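Local coordinates for protein alternansucrase (Leuconostoc mesenteroides, PDB 6HVG) that belongs to glycoside hydrolase family 70, related to TIM-barrel enzymes, combines that region with choline-binding-type repeats and holds a calcium ion, at residues E404-G408 with Y409-D413; D435-P438 with L439-W443; A470-S473 with Q474-N478; T486-E489 with Q490-L494; V1279-L1283 with Q1284-K1288. All coordinates share one frame; numbering follows the deposited sequence.

The five contacts follow one another along the chain and all lie on one side of its centre, in a region consistent with the domains next to the barrel in family 70 proteins. Contact 2 is the hub: its centre is about 13 Å from those of contacts 1 and 4 and about 14 Å from that of contact 5, and it touches all three. Contact 1 leads into strand 415-416, the antiparallel partner of strand 437-438 in contact 2. Contacts 3 and 4 share helix 474-495, with centres about 23 Å apart. Contact 5, some 800 residues later, brings the returning chain against contacts 1 and 2, so this region is built from distant sequence segments.

Contact 1: E404-G408 with Y409-D413; sequences ENVDG and YLTAD
Val406 and Tyr409 clasp each other through their backbones. Val406 N donates to Tyr409 O at 3.1 Å, and Tyr409 N donates back to Val406 O at 2.8 Å. A side-chain bond braces the same loop: Asn405 OD1 accepts from Gly408 N at 2.9 Å, in the carbonyl plane and on a lone pair. With chi1 at 71°, the amide of Asn405 sits between its own backbone N and carbonyl carbon, turned to the corner of the turn. This is a type I' beta turn from Val406 to Tyr409 combined with an Asx motif; Asp407 and Gly408 both take positive phi at its corner, 45° and 92°. Further along, Thr411 OG1 donates to Asp413 OD1 at 2.6 Å, nearly in line with the carboxylate C-O bond, while OD2 of Asp413 bonds Tyr1260. The phenol hydroxyl of Tyr409 is hydrogen-bonded to the backbone O of Arg543. Van der Waals contacts complete the loop. The Tyr409 ring turns an edge to Val406 O, which lies in its plane, and Tyr409 CD2 comes 3.5 Å from Asp407 O; the ring also packs on strands 1166-1175 and 1190-1197. The methyls Val406 CG2 and Thr411 CG2 meet at 4.3 Å.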
loop_
_atom_site.group_PDB
_atom_site.type_symbol
_atom_site.label_atom_id
_atom_site.label_comp_id
_atom_site.label_asym_id
_atom_site.label_seq_id
_atom_site.Cartn_x
_atom_site.Cartn_y
_atom_site.Cartn_z
ATOM N N GLU A 404 27.920 9.708 23.149
ATOM C CA GLU A 404 26.754 8.862 22.884
ATOM C C GLU A 404 26.832 8.426 21.436
ATOM O O GLU A 404 27.098 9.245 20.557
ATOM C CB GLU A 404 25.439 9.612 23.154
ATOM C CG GLU A 404 25.146 9.847 24.641
ATOM C CD GLU A 404 23.911 10.703 24.892
ATOM O OE1 GLU A 404 23.266 11.173 23.929
ATOM O OE2 GLU A 404 23.557 10.888 26.073
ATOM N N ASN A 405 26.580 7.152 21.172
ATOM C CA ASN A 405 26.841 6.595 19.849
ATOM C C ASN A 405 26.071 5.320 19.541
ATOM O O ASN A 405 25.443 4.731 20.401
ATOM C CB ASN A 405 28.330 6.301 19.728
ATOM C CG ASN A 405 28.764 5.123 20.579
ATOM O OD1 ASN A 405 29.148 4.064 20.066
ATOM N ND2 ASN A 405 28.725 5.302 21.875
ATOM N N VAL A 406 26.148 4.907 18.285
ATOM C CA VAL A 406 25.657 3.614 17.822
ATOM C C VAL A 406 26.804 2.978 17.046
ATOM O O VAL A 406 27.303 3.552 16.075
ATOM C CB VAL A 406 24.440 3.786 16.902
ATOM C CG1 VAL A 406 23.816 2.433 16.554
ATOM C CG2 VAL A 406 23.410 4.713 17.548
ATOM N N ASP A 407 27.224 1.799 17.483
ATOM C CA ASP A 407 28.358 1.050 16.880
ATOM C C ASP A 407 29.570 1.906 16.581
ATOM O O ASP A 407 30.268 1.683 15.588
ATOM C CB ASP A 407 27.921 0.276 15.616
ATOM C CG ASP A 407 27.004 -0.892 15.933
ATOM O OD1 ASP A 407 26.879 -1.248 17.127
ATOM O OD2 ASP A 407 26.415 -1.459 14.987
ATOM N N GLY A 408 29.817 2.872 17.458
ATOM C CA GLY A 408 30.947 3.781 17.304
ATOM C C GLY A 408 30.659 5.071 16.563
ATOM O O GLY A 408 31.348 6.067 16.752
ATOM N N TYR A 409 29.654 5.054 15.701
ATOM C CA TYR A 409 29.329 6.218 14.904
ATOM C C TYR A 409 28.548 7.233 15.725
ATOM O O TYR A 409 27.998 6.878 16.771
ATOM C CB TYR A 409 28.514 5.799 13.707
ATOM C CG TYR A 409 29.292 4.967 12.749
ATOM C CD1 TYR A 409 30.051 5.547 11.752
ATOM C CD2 TYR A 409 29.295 3.597 12.851
ATOM C CE1 TYR A 409 30.782 4.783 10.874
ATOM C CE2 TYR A 409 30.020 2.819 11.965
ATOM C CZ TYR A 409 30.759 3.422 10.980
ATOM O OH TYR A 409 31.473 2.660 10.090
ATOM N N LEU A 410 28.528 8.483 15.254
ATOM C CA LEU A 410 27.822 9.552 15.929
ATOM C C LEU A 410 26.558 9.905 15.178
ATOM O O LEU A 410 26.467 9.663 13.997
ATOM C CB LEU A 410 28.695 10.803 16.018
ATOM C CG LEU A 410 30.119 10.662 16.543
ATOM C CD1 LEU A 410 30.752 12.028 16.612
ATOM C CD2 LEU A 410 30.158 9.994 17.903
ATOM N N THR A 411 25.597 10.503 15.871
ATOM C CA THR A 411 24.335 10.893 15.276
ATOM C C THR A 411 24.060 12.373 15.524
ATOM O O THR A 411 24.678 12.976 16.360
ATOM C CB THR A 411 23.148 10.007 15.813
ATOM O OG1 THR A 411 22.986 10.150 17.228
ATOM C CG2 THR A 411 23.387 8.532 15.521
ATOM N N ALA A 412 23.108 12.938 14.803
ATOM C CA ALA A 412 22.767 14.356 14.949
ATOM C C ALA A 412 22.389 14.739 16.402
ATOM O O ALA A 412 22.713 15.834 16.874
ATOM C CB ALA A 412 21.631 14.722 13.997
ATOM N N ASP A 413 21.714 13.829 17.098
ATOM C CA ASP A 413 21.235 14.068 18.464
ATOM C C ASP A 413 22.184 13.506 19.520
ATOM O O ASP A 413 21.832 13.373 20.697
ATOM C CB ASP A 413 19.834 13.468 18.637
ATOM C CG ASP A 413 19.796 11.970 18.339
ATOM O OD1 ASP A 413 20.832 11.388 17.975
ATOM O OD2 ASP A 413 18.728 11.378 18.473
#

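Contact 2: D435-P438 with L439-W443; sequences DMRP and LLMTW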
loop_
_atom_site.group_PDB
_atom_site.type_symbol
_atom_site.label_atom_id
_atom_site.label_comp_id
_atom_site.label_asym_id
_atom_site.label_seq_id
_atom_site.Cartn_x
_atom_site.Cartn_y
_atom_site.Cartn_z
ATOM N N ASP A 435 27.914 15.069 33.175
ATOM C CA ASP A 435 27.764 16.360 32.472
ATOM C C ASP A 435 27.917 16.193 30.969
ATOM O O ASP A 435 28.968 16.463 30.390
ATOM C CB ASP A 435 28.788 17.392 32.982
ATOM C CG ASP A 435 28.458 17.918 34.354
ATOM O OD1 ASP A 435 27.260 18.001 34.686
ATOM O OD2 ASP A 435 29.405 18.226 35.114
ATOM N N MET A 436 26.849 15.742 30.341
ATOM C CA MET A 436 26.841 15.482 28.911
ATOM C C MET A 436 26.214 16.690 28.246
ATOM O O MET A 436 25.304 17.303 28.799
ATOM C CB MET A 436 26.053 14.205 28.611
ATOM C CG MET A 436 26.769 12.958 29.088
ATOM S SD MET A 436 28.058 12.494 27.905
ATOM C CE MET A 436 28.424 10.820 28.413
ATOM N N ARG A 437 26.711 17.064 27.078
ATOM C CA ARG A 437 26.162 18.198 26.353
ATOM C C ARG A 437 25.954 17.823 24.885
ATOM O O ARG A 437 26.626 16.943 24.374
ATOM C CB ARG A 437 27.094 19.413 26.466
ATOM C CG ARG A 437 27.081 20.120 27.819
ATOM C CD ARG A 437 25.746 20.821 28.070
ATOM N NE ARG A 437 25.664 21.564 29.335
ATOM C CZ ARG A 437 25.507 21.009 30.536
ATOM N NH1 ARG A 437 25.458 19.681 30.670
ATOM N NH2 ARG A 437 25.454 21.771 31.620
ATOM N N PRO A 438 25.010 18.482 24.197
ATOM C CA PRO A 438 24.743 18.151 22.806
ATOM C C PRO A 438 25.885 18.555 21.908
ATOM O O PRO A 438 26.396 19.668 22.011
ATOM C CB PRO A 438 23.480 18.971 22.453
ATOM C CG PRO A 438 23.368 19.986 23.497
ATOM C CD PRO A 438 24.091 19.503 24.711
ATOM N N LEU A 439 26.239 17.666 20.993
ATOM C CA LEU A 439 27.258 17.929 20.010
ATOM C C LEU A 439 26.972 19.211 19.237
ATOM O O LEU A 439 27.884 19.973 18.911
ATOM C CB LEU A 439 27.352 16.745 19.040
ATOM C CG LEU A 439 28.548 16.716 18.090
ATOM C CD1 LEU A 439 29.885 16.678 18.814
ATOM C CD2 LEU A 439 28.421 15.516 17.186
ATOM N N LEU A 440 25.707 19.450 18.928
ATOM C CA LEU A 440 25.305 20.626 18.157
ATOM C C LEU A 440 25.426 21.975 18.892
ATOM O O LEU A 440 25.184 23.032 18.293
ATOM C CB LEU A 440 23.876 20.449 17.625
ATOM C CG LEU A 440 23.621 19.314 16.614
ATOM C CD1 LEU A 440 22.139 19.190 16.303
ATOM C CD2 LEU A 440 24.392 19.547 15.323
ATOM N N MET A 441 25.817 21.942 20.162
ATOM C CA MET A 441 26.174 23.159 20.906
ATOM C C MET A 441 27.535 23.703 20.469
ATOM O O MET A 441 27.796 24.897 20.618
ATOM C CB MET A 441 26.170 22.870 22.422
ATOM C CG MET A 441 26.305 24.091 23.337
ATOM S SD MET A 441 26.277 23.691 25.111
ATOM C CE MET A 441 27.878 22.916 25.327
ATOM N N THR A 442 28.377 22.817 19.928
ATOM C CA THR A 442 29.784 23.070 19.638
ATOM C C THR A 442 30.213 22.762 18.202
ATOM O O THR A 442 31.174 23.341 17.711
ATOM C CB THR A 442 30.636 22.227 20.599
ATOM O OG1 THR A 442 30.418 22.707 21.939
ATOM C CG2 THR A 442 32.136 22.311 20.257
ATOM N N TRP A 443 29.530 21.851 17.520
ATOM C CA TRP A 443 29.932 21.450 16.166
ATOM C C TRP A 443 28.723 21.335 15.246
ATOM O O TRP A 443 27.622 21.105 15.703
ATOM C CB TRP A 443 30.687 20.119 16.220
ATOM C CG TRP A 443 30.992 19.532 14.895
ATOM C CD1 TRP A 443 32.149 19.654 14.181
ATOM C CD2 TRP A 443 30.117 18.726 14.105
ATOM N NE1 TRP A 443 32.047 18.980 12.989
ATOM C CE2 TRP A 443 30.805 18.403 12.915
ATOM C CE3 TRP A 443 28.809 18.266 14.275
ATOM C CZ2 TRP A 443 30.230 17.629 11.903
ATOM C CZ3 TRP A 443 28.235 17.499 13.266
ATOM C CH2 TRP A 443 28.943 17.187 12.099
#
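Met441 folds back over Pro438 and Arg437 where strand 437-438 runs into a type I beta turn, from Pro438 to Met441. The turn is closed by Met441 N, which donates to Pro438 O at 3.0 Å from well above the carbonyl plane. On the side-chain level, Met441 CB faces Pro438 CG at 4.2 Å. Beyond it the thioether chain reaches back toward the strand: CG stands opposite the backbone N (chi1 -171°), the chain runs straight to the sulfur, and a bend at chi3 (72°) drops the methyl onto the aliphatic part of Arg437. Met441 CE lies 3.8 Å from both Arg437 CB and Arg437 CG, so the tip of one chain rests on the root of the other.

The arginine is positioned from its polar end. Arg437 NH1 donates to Met436 O at 3.0 Å; the oxygen lies almost in the guanidinium plane, whereas the nitrogen stands above the carbonyl plane. Its neighbour Arg437 NH2 forms a salt bridge with Glu489 OE1, tying the strand to helix 474-495. That helix also covers Met441 through Gln485 and Ile488, while Leu501 and Ile505 of helix 499-511 pack on Pro438. Strand 415-416 pairs alongside, through the backbone of Tyr416 and Arg437. After the turn the chain keeps coiling, and Leu439 O is gripped twice, by Thr442 N at 3.1 Å and by Trp443 N at 2.9 Å.

Contact 3: A470-S473 with Q474-N478; sequences AATS and QKTLN
Ser473 meets Thr476 and Leu477 with both its oxygens. The backbone oxygen, Ser473 O, accepts from Leu477 N at 3.1 Å, with a fairly straight N-H approach of 157°. The hydroxyls Ser473 OG and Thr476 OG1 share a hydrogen bond of 3.0 Å in which either could be the donor. A chi1 of 86° makes this possible by holding the serine oxygen over the first turn, between its own backbone N and carbonyl carbon.

Three further polar groups find partners nearby: the first amide of the helix, Gln474 N, is satisfied by Gln380 OE1, Thr472 OG1 bonds to Thr469 O, and Lys475 NZ forms a salt bridge with Asp479. The bond from Gln474 NE2 to Asn478 OD1 is weak, at 3.4 Å, and the side-chain amide of Gln450 in helix 447-462 also serves both, its OE1 taking Gln474 NE2 and its NE2 giving to Asn478 OD1.

Methyl contacts add to this. Thr472 directs its methyl at the helix: Thr472 CG2 touches Thr476 CG2 at 3.8 Å, the two side chains crossing at about a right angle, and also lies 3.8 Å from Leu477 CD2. The leucine curls over the start of the helix, Leu477 CG lying 3.3 Å from Ser473 O; Leu477 also touches Lys447, Gln450 and Leu454 of helix 447-462. Serine at the N-cap, with its side-chain oxygen turned into the first turn, is typical of an alpha-helix N-terminus, here that of helix 474-495.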
loop_
_atom_site.group_PDB
_atom_site.type_symbol
_atom_site.label_atom_id
_atom_site.label_comp_id
_atom_site.label_asym_id
_atom_site.label_seq_id
_atom_site.Cartn_x
_atom_site.Cartn_y
_atom_site.Cartn_z
ATOM N N ALA A 470 23.454 30.563 5.486
ATOM C CA ALA A 470 24.716 29.915 5.199
ATOM C C ALA A 470 25.756 30.936 4.725
ATOM O O ALA A 470 26.939 30.730 4.886
ATOM C CB ALA A 470 24.490 28.824 4.163
ATOM N N ALA A 471 25.302 32.042 4.153
ATOM C CA ALA A 471 26.203 33.100 3.684
ATOM C C ALA A 471 26.882 33.910 4.790
ATOM O O ALA A 471 27.884 34.578 4.540
ATOM C CB ALA A 471 25.460 34.040 2.739
ATOM N N THR A 472 26.305 33.887 5.988
ATOM C CA THR A 472 26.862 34.572 7.141
ATOM C C THR A 472 28.257 34.025 7.384
ATOM O O THR A 472 28.504 32.833 7.148
ATOM C CB THR A 472 26.002 34.328 8.391
ATOM O OG1 THR A 472 24.666 34.756 8.142
ATOM C CG2 THR A 472 26.558 35.059 9.618
ATOM N N SER A 473 29.165 34.891 7.840
ATOM C CA SER A 473 30.561 34.509 7.968
ATOM C C SER A 473 30.690 33.474 9.054
ATOM O O SER A 473 29.897 33.434 9.982
ATOM C CB SER A 473 31.451 35.717 8.289
ATOM O OG SER A 473 31.519 35.984 9.680
ATOM N N GLN A 474 31.709 32.642 8.936
ATOM C CA GLN A 474 31.917 31.585 9.886
ATOM C C GLN A 474 32.214 32.160 11.268
ATOM O O GLN A 474 31.773 31.605 12.276
ATOM C CB GLN A 474 33.063 30.692 9.416
ATOM C CG GLN A 474 33.209 29.413 10.204
ATOM C CD GLN A 474 32.026 28.502 10.030
ATOM O OE1 GLN A 474 31.779 28.029 8.936
ATOM N NE2 GLN A 474 31.273 28.260 11.114
ATOM N N LYS A 475 32.995 33.235 11.322
ATOM C CA LYS A 475 33.355 33.863 12.593
ATOM C C LYS A 475 32.097 34.319 13.330
ATOM O O LYS A 475 31.938 34.044 14.508
ATOM C CB LYS A 475 34.268 35.048 12.318
ATOM C CG LYS A 475 34.613 35.928 13.523
ATOM C CD LYS A 475 35.883 35.479 14.224
ATOM C CE LYS A 475 36.302 36.454 15.313
ATOM N NZ LYS A 475 35.329 36.430 16.441
ATOM N N THR A 476 31.196 35.000 12.619
ATOM C CA THR A 476 29.948 35.479 13.185
ATOM C C THR A 476 29.100 34.329 13.719
ATOM O O THR A 476 28.540 34.442 14.801
ATOM C CB THR A 476 29.123 36.265 12.152
ATOM O OG1 THR A 476 29.880 37.395 11.692
ATOM C CG2 THR A 476 27.797 36.751 12.763
ATOM N N LEU A 477 29.017 33.225 12.977
ATOM C CA LEU A 477 28.200 32.090 13.390
ATOM C C LEU A 477 28.749 31.442 14.651
ATOM O O LEU A 477 27.989 31.118 15.564
ATOM C CB LEU A 477 28.112 31.051 12.279
ATOM C CG LEU A 477 27.406 31.474 10.981
ATOM C CD1 LEU A 477 27.699 30.442 9.914
ATOM C CD2 LEU A 477 25.913 31.611 11.171
ATOM N N ASN A 478 30.061 31.282 14.713
ATOM C CA ASN A 478 30.711 30.713 15.897
ATOM C C ASN A 478 30.570 31.605 17.135
ATOM O O ASN A 478 30.365 31.105 18.235
ATOM C CB ASN A 478 32.187 30.419 15.603
ATOM C CG ASN A 478 32.377 29.250 14.643
ATOM O OD1 ASN A 478 31.517 28.401 14.544
ATOM N ND2 ASN A 478 33.491 29.211 13.949
#

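Contact 4: T486-E489 with Q490-L494; sequences TAIE and QQISL
Gln490 lies back along its helix toward Thr486 and Ala487. Its CB sits 3.5 Å from Ala487 O, and the next carbon, CG, passes Thr486 O at 3.6 Å. From there the chain runs extended (chi2 168°), carrying the amide back beside Thr486 and Ala487. Its carbon still skirts Thr486 O; the two ends then part, Gln490 OE1 coming 3.8 Å from Ala487 CA and Gln490 NE2 3.7 Å from Thr486 CG2. These i to i+3 and i to i+4 neighbours are those of a regular alpha-helix, 474-495, whose backbone bonds include Gln490 N to Thr486 O, nearly in line with the C=O, and Gln491 N to Ala487 O. On another side of the helix, Ile488 CG2 meets Ile492 CD1 at 3.7 Å. That same methyl, Ile492 CD1, lies 3.6 Å from Glu489 OE1, the two side chains running side by side; the same OE1 holds the salt bridge to Arg437. Tyr453 and Leu462 of helix 447-462 cover Ile488, and Trp500 of helix 499-511 covers Ile492. Glu489 O takes two donors from one residue, Ser493 N and Ser493 OG, each at 3.2 Å.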
loop_
_atom_site.group_PDB
_atom_site.type_symbol
_atom_site.label_atom_id
_atom_site.label_comp_id
_atom_site.label_asym_id
_atom_site.label_seq_id
_atom_site.Cartn_x
_atom_site.Cartn_y
_atom_site.Cartn_z
ATOM N N THR A 486 26.219 30.039 26.324
ATOM C CA THR A 486 26.107 30.724 27.596
ATOM C C THR A 486 24.629 30.655 28.053
ATOM O O THR A 486 24.316 30.162 29.134
ATOM C CB THR A 486 26.647 32.176 27.483
ATOM O OG1 THR A 486 28.074 32.135 27.348
ATOM C CG2 THR A 486 26.271 33.024 28.708
ATOM N N ALA A 487 23.723 31.095 27.196
ATOM C CA ALA A 487 22.298 31.081 27.517
ATOM C C ALA A 487 21.812 29.701 27.895
ATOM O O ALA A 487 20.951 29.570 28.756
ATOM C CB ALA A 487 21.490 31.623 26.348
ATOM N N ILE A 488 22.342 28.676 27.237
ATOM C CA ILE A 488 21.981 27.315 27.560
ATOM C C ILE A 488 22.378 26.977 28.994
ATOM O O ILE A 488 21.591 26.393 29.741
ATOM C CB ILE A 488 22.601 26.300 26.570
ATOM C CG1 ILE A 488 21.829 26.334 25.247
ATOM C CG2 ILE A 488 22.551 24.864 27.125
ATOM C CD1 ILE A 488 22.540 25.655 24.097
ATOM N N GLU A 489 23.585 27.341 29.390
ATOM C CA GLU A 489 24.062 26.987 30.722
ATOM C C GLU A 489 23.280 27.702 31.817
ATOM O O GLU A 489 23.169 27.194 32.946
ATOM C CB GLU A 489 25.550 27.261 30.849
ATOM C CG GLU A 489 26.425 26.481 29.874
ATOM C CD GLU A 489 26.557 24.991 30.193
ATOM O OE1 GLU A 489 25.769 24.455 30.992
ATOM O OE2 GLU A 489 27.456 24.360 29.605
ATOM N N GLN A 490 22.730 28.867 31.472
ATOM C CA GLN A 490 21.877 29.633 32.388
ATOM C C GLN A 490 20.506 28.993 32.639
ATOM O O GLN A 490 20.032 28.969 33.779
ATOM C CB GLN A 490 21.697 31.064 31.869
ATOM C CG GLN A 490 22.957 31.923 31.976
ATOM C CD GLN A 490 22.846 33.228 31.212
ATOM O OE1 GLN A 490 21.875 33.455 30.488
ATOM N NE2 GLN A 490 23.858 34.081 31.346
ATOM N N GLN A 491 19.872 28.492 31.577
ATOM C CA GLN A 491 18.594 27.808 31.721
ATOM C C GLN A 491 18.774 26.416 32.335
ATOM O O GLN A 491 17.808 25.875 32.869
ATOM C CB GLN A 491 17.837 27.721 30.398
ATOM C CG GLN A 491 17.415 29.045 29.782
ATOM C CD GLN A 491 16.161 29.664 30.380
ATOM O OE1 GLN A 491 16.140 30.851 30.726
ATOM N NE2 GLN A 491 15.082 28.871 30.451
ATOM N N ILE A 492 19.981 25.842 32.248
ATOM C CA ILE A 492 20.295 24.591 32.961
ATOM C C ILE A 492 20.370 24.813 34.477
ATOM O O ILE A 492 19.871 23.999 35.267
ATOM C CB ILE A 492 21.601 23.926 32.432
ATOM C CG1 ILE A 492 21.349 23.302 31.059
ATOM C CG2 ILE A 492 22.119 22.840 33.378
ATOM C CD1 ILE A 492 22.596 22.981 30.265
ATOM N N SER A 493 21.003 25.908 34.877
ATOM C CA SER A 493 21.057 26.294 36.289
ATOM C C SER A 493 19.679 26.678 36.830
ATOM O O SER A 493 19.297 26.257 37.916
ATOM C CB SER A 493 22.041 27.443 36.468
ATOM O OG SER A 493 23.341 27.005 36.134
ATOM N N LEU A 494 18.927 27.440 36.044
ATOM C CA LEU A 494 17.607 27.912 36.445
ATOM C C LEU A 494 16.622 26.742 36.626
ATOM O O LEU A 494 15.925 26.680 37.633
ATOM C CB LEU A 494 17.070 28.928 35.422
ATOM C CG LEU A 494 15.861 29.824 35.754
ATOM C CD1 LEU A 494 15.965 30.506 37.127
ATOM C CD2 LEU A 494 15.672 30.864 34.652
#

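Contact 5: V1279-L1283 with Q1284-K1288; sequences VFLPL and QLQNK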
loop_
_atom_site.group_PDB
_atom_site.type_symbol
_atom_site.label_atom_id
_atom_site.label_comp_id
_atom_site.label_asym_id
_atom_site.label_seq_id
_atom_site.Cartn_x
_atom_site.Cartn_y
_atom_site.Cartn_z
ATOM N N VAL A 1279 40.296 6.402 15.291
ATOM C CA VAL A 1279 39.397 7.488 15.644
ATOM C C VAL A 1279 39.334 8.490 14.504
ATOM O O VAL A 1279 40.340 8.799 13.895
ATOM C CB VAL A 1279 39.840 8.177 16.961
ATOM C CG1 VAL A 1279 39.217 9.560 17.139
ATOM C CG2 VAL A 1279 39.447 7.301 18.136
ATOM N N PHE A 1280 38.142 8.987 14.218
ATOM C CA PHE A 1280 37.974 10.107 13.307
ATOM C C PHE A 1280 36.951 11.040 13.925
ATOM O O PHE A 1280 35.791 10.655 14.100
ATOM C CB PHE A 1280 37.519 9.634 11.933
ATOM C CG PHE A 1280 37.444 10.725 10.904
ATOM C CD1 PHE A 1280 38.600 11.317 10.416
ATOM C CD2 PHE A 1280 36.225 11.159 10.406
ATOM C CE1 PHE A 1280 38.544 12.334 9.469
ATOM C CE2 PHE A 1280 36.159 12.170 9.448
ATOM C CZ PHE A 1280 37.324 12.752 8.974
ATOM N N LEU A 1281 37.386 12.245 14.286
ATOM C CA LEU A 1281 36.497 13.265 14.834
ATOM C C LEU A 1281 36.776 14.603 14.179
ATOM O O LEU A 1281 37.818 14.775 13.554
ATOM C CB LEU A 1281 36.707 13.403 16.326
ATOM C CG LEU A 1281 36.142 12.296 17.188
ATOM C CD1 LEU A 1281 36.864 12.293 18.536
ATOM C CD2 LEU A 1281 34.638 12.441 17.356
ATOM N N PRO A 1282 35.847 15.563 14.315
ATOM C CA PRO A 1282 36.169 16.908 13.899
ATOM C C PRO A 1282 37.327 17.407 14.733
ATOM O O PRO A 1282 37.428 17.032 15.888
ATOM C CB PRO A 1282 34.899 17.699 14.223
ATOM C CG PRO A 1282 33.815 16.697 14.338
ATOM C CD PRO A 1282 34.484 15.466 14.860
ATOM N N LEU A 1283 38.194 18.232 14.161
ATOM C CA LEU A 1283 39.401 18.658 14.872
ATOM C C LEU A 1283 39.102 19.544 16.082
ATOM O O LEU A 1283 39.879 19.546 17.016
ATOM C CB LEU A 1283 40.375 19.346 13.911
ATOM C CG LEU A 1283 40.988 18.481 12.788
ATOM C CD1 LEU A 1283 41.687 19.373 11.785
ATOM C CD2 LEU A 1283 41.945 17.452 13.303
ATOM N N GLN A 1284 37.990 20.283 16.080
ATOM C CA GLN A 1284 37.613 21.134 17.224
ATOM C C GLN A 1284 37.506 20.284 18.480
ATOM O O GLN A 1284 37.851 20.739 19.589
ATOM C CB GLN A 1284 36.220 21.776 17.057
ATOM C CG GLN A 1284 35.984 22.601 15.824
ATOM C CD GLN A 1284 35.705 21.772 14.613
ATOM O OE1 GLN A 1284 36.289 20.692 14.426
ATOM N NE2 GLN A 1284 34.827 22.285 13.754
ATOM N N LEU A 1285 36.958 19.082 18.315
ATOM C CA LEU A 1285 36.661 18.222 19.433
ATOM C C LEU A 1285 37.903 17.610 20.039
ATOM O O LEU A 1285 37.852 17.224 21.205
ATOM C CB LEU A 1285 35.671 17.129 19.040
ATOM C CG LEU A 1285 34.194 17.542 18.931
ATOM C CD1 LEU A 1285 33.694 18.274 20.161
ATOM C CD2 LEU A 1285 34.000 18.428 17.750
ATOM N N GLN A 1286 39.009 17.567 19.296
ATOM C CA GLN A 1286 40.288 17.071 19.822
ATOM C C GLN A 1286 41.261 18.172 20.218
ATOM O O GLN A 1286 42.450 17.920 20.415
ATOM C CB GLN A 1286 40.964 16.200 18.790
ATOM C CG GLN A 1286 40.156 15.011 18.336
ATOM C CD GLN A 1286 40.919 14.211 17.308
ATOM O OE1 GLN A 1286 41.426 14.760 16.328
ATOM N NE2 GLN A 1286 41.044 12.913 17.546
ATOM N N ASN A 1287 40.736 19.383 20.363
ATOM C CA ASN A 1287 41.534 20.582 20.664
ATOM C C ASN A 1287 42.630 20.786 19.657
ATOM O O ASN A 1287 43.774 20.997 20.038
ATOM C CB ASN A 1287 42.110 20.542 22.090
ATOM C CG ASN A 1287 42.612 21.909 22.564
ATOM O OD1 ASN A 1287 42.181 22.951 22.100
ATOM N ND2 ASN A 1287 43.573 21.895 23.452
ATOM N N LYS A 1288 42.298 20.677 18.379
ATOM C CA LYS A 1288 43.231 20.980 17.335
ATOM C C LYS A 1288 42.575 22.065 16.568
ATOM O O LYS A 1288 41.396 22.316 16.754
ATOM C CB LYS A 1288 43.497 19.760 16.460
ATOM C CG LYS A 1288 44.240 18.666 17.195
ATOM C CD LYS A 1288 44.722 17.619 16.195
ATOM C CE LYS A 1288 45.309 16.379 16.880
ATOM N NZ LYS A 1288 46.471 16.739 17.751
HETATM O O HOH W 1 40.695 12.814 13.760
#
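Leu1283 O is held by two backbone amides, Lys1288 N at 3.0 Å and Gln1286 N at 3.1 Å, which reach it from opposite faces of its carbonyl plane. The bond from Lys1288 N is the straighter, 158° at the hydrogen against 139°. One residue earlier, Pro1282 O accepts from Leu1285 N, which starts the chain coiling. With Lys1288 N bonded to Leu1283 O, Asn1287 N bonded to Gln1284 O and Asn1287 at positive phi (55°), the stretch has the pattern of a Schellman motif, wrapped round a single turn that lies in a loop of the family 70 region. Leu1285 CD2 rests on the proline ring, 3.7 Å from Pro1282 CB; the ring also packs on Trp443. A carboxamide oxygen approaches the same carbon: the bent Gln1284 chain brings Gln1284 OE1 to 3.3 Å from Pro1282 CB. Leu1283 CD2 meets the aliphatic chain of Lys1288 at CD, 4.0 Å away. Gln1286 instead stretches back toward the incoming chain, Gln1286 NE2 passing Val1279 CG1 at 3.8 Å, the two side chains running antiparallel past one another. A water joins Leu1281 N to Gln1286 OE1 by weak bonds, accepting from the first and donating to the second, while Leu1281 O bonds Tyr1309 OH.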